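Local coordinates for odorant-binding protein (Phormia regina, PDB 5DIC) that binds fatty acids such as palmitate in a helical pocket, probably as a carrier in the oral disk of the blowfly, at residues G78-K81 against V82-L86. Numbering follows the deposited sequence.
Sequences GEEK and VKAAL
Glu79 and Lys83, one turn apart near the start of helix 79-89, form an i to i+4 salt bridge, with Lys83 NZ 3.0 Å from Glu79 OE2. The ammonium group meets this oxygen from above the carboxylate, 39° out of its plane. Both chains run extended, side by side and pointing the same way. Glu79 sends CG anti to its own N (chi1 180°), whereas in Lys83 CG is anti to the carbonyl carbon, and from these different starts the two ends converge. Their methylene parts touch as well, Glu79 CG lying 3.8 Å from Lys83 CE.

Four successive i to i+4 backbone bonds carry the turn. Gly78, at the N-cap, opens the series: its O accepts Val82 N at 2.9 Å, with 156° at the hydrogen. With its positive phi, Gly78 both ends helix 66-77, as the first residue to leave helical geometry, and caps the next helix. Glu79 O then takes Lys83 N at 2.9 Å, and Glu80 O and Lys81 O receive Ala84 N and Ala85 N.

Looser contacts between carbon and oxygen atoms follow the same spacing. Glu80 OE2 comes 3.8 Å from Ala84 CB. Val82 CG2 rests 3.3 Å from Gly78 O.

The charged pair occupies the exposed side of an amphipathic helix. Buried Val82 packs on Val69, Leu70 and Leu73 of helix 66-77, while Ala85 meets Phe108 and Ala111 of helix 97-113 and, with Lys81, touches bound palmitate, so that this turn forms part of the wall of the fatty-acid site.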
loop_
_atom_site.group_PDB
_atom_site.type_symbol
_atom_site.label_atom_id
_atom_site.label_comp_id
_atom_site.label_asym_id
_atom_site.label_seq_id
_atom_site.Cartn_x
_atom_site.Cartn_y
_atom_site.Cartn_z
ATOM N N GLY A 78 12.226 -0.683 12.105
ATOM C CA GLY A 78 13.612 -0.232 12.174
ATOM C C GLY A 78 13.937 0.733 11.062
ATOM O O GLY A 78 13.659 0.460 9.896
ATOM N N GLU A 79 14.569 1.843 11.405
ATOM C CA GLU A 79 14.839 2.890 10.437
ATOM C C GLU A 79 15.725 2.400 9.285
ATOM O O GLU A 79 15.423 2.625 8.106
ATOM C CB GLU A 79 15.484 4.070 11.168
ATOM C CG GLU A 79 15.820 5.236 10.249
ATOM C CD GLU A 79 16.435 6.404 10.973
ATOM O OE1 GLU A 79 16.767 6.308 12.180
ATOM O OE2 GLU A 79 16.596 7.436 10.309
ATOM N N GLU A 80 16.863 1.795 9.617
ATOM C CA GLU A 80 17.743 1.320 8.581
ATOM C C GLU A 80 17.071 0.277 7.704
ATOM O O GLU A 80 17.258 0.270 6.461
ATOM C CB GLU A 80 19.073 0.802 9.146
ATOM C CG GLU A 80 20.028 0.316 8.054
ATOM C CD GLU A 80 19.822 -1.144 7.633
ATOM O OE1 GLU A 80 19.512 -1.999 8.495
ATOM O OE2 GLU A 80 19.976 -1.435 6.421
ATOM N N LYS A 81 16.273 -0.601 8.300
ATOM C CA LYS A 81 15.568 -1.617 7.520
ATOM C C LYS A 81 14.548 -1.010 6.544
ATOM O O LYS A 81 14.428 -1.439 5.389
ATOM C CB LYS A 81 14.917 -2.649 8.443
ATOM C CG LYS A 81 15.983 -3.471 9.177
ATOM C CD LYS A 81 15.515 -4.207 10.418
ATOM C CE LYS A 81 16.677 -4.957 11.084
ATOM N NZ LYS A 81 16.434 -5.361 12.498
ATOM N N VAL A 82 13.854 0.026 6.987
ATOM C CA VAL A 82 12.897 0.688 6.130
ATOM C C VAL A 82 13.637 1.471 5.037
ATOM O O VAL A 82 13.236 1.447 3.871
ATOM C CB VAL A 82 11.945 1.592 6.925
ATOM C CG1 VAL A 82 11.017 2.344 5.981
ATOM C CG2 VAL A 82 11.109 0.734 7.861
ATOM N N LYS A 83 14.762 2.116 5.377
ATOM C CA LYS A 83 15.569 2.823 4.353
ATOM C C LYS A 83 16.083 1.848 3.304
ATOM O O LYS A 83 16.101 2.157 2.115
ATOM C CB LYS A 83 16.740 3.563 5.010
ATOM C CG LYS A 83 16.293 4.811 5.747
ATOM C CD LYS A 83 17.431 5.574 6.391
ATOM C CE LYS A 83 16.929 6.885 6.959
ATOM N NZ LYS A 83 17.988 7.682 7.639
ATOM N N ALA A 84 16.451 0.644 3.732
ATOM C CA ALA A 84 16.934 -0.345 2.797
ATOM C C ALA A 84 15.801 -0.796 1.871
ATOM O O ALA A 84 15.997 -0.965 0.662
ATOM C CB ALA A 84 17.530 -1.535 3.533
ATOM N N ALA A 85 14.599 -0.978 2.412
ATOM C CA ALA A 85 13.443 -1.356 1.582
ATOM C C ALA A 85 13.085 -0.244 0.600
ATOM O O ALA A 85 12.768 -0.506 -0.566
ATOM C CB ALA A 85 12.253 -1.641 2.465
ATOM N N LEU A 86 13.173 1.005 1.046
ATOM C CA LEU A 86 12.990 2.129 0.142
ATOM C C LEU A 86 13.994 2.098 -0.991
ATOM O O LEU A 86 13.630 2.289 -2.154
ATOM C CB LEU A 86 13.085 3.466 0.896
ATOM C CG LEU A 86 11.830 3.831 1.694
ATOM C CD1 LEU A 86 12.168 4.840 2.761
ATOM C CD2 LEU A 86 10.753 4.347 0.789
#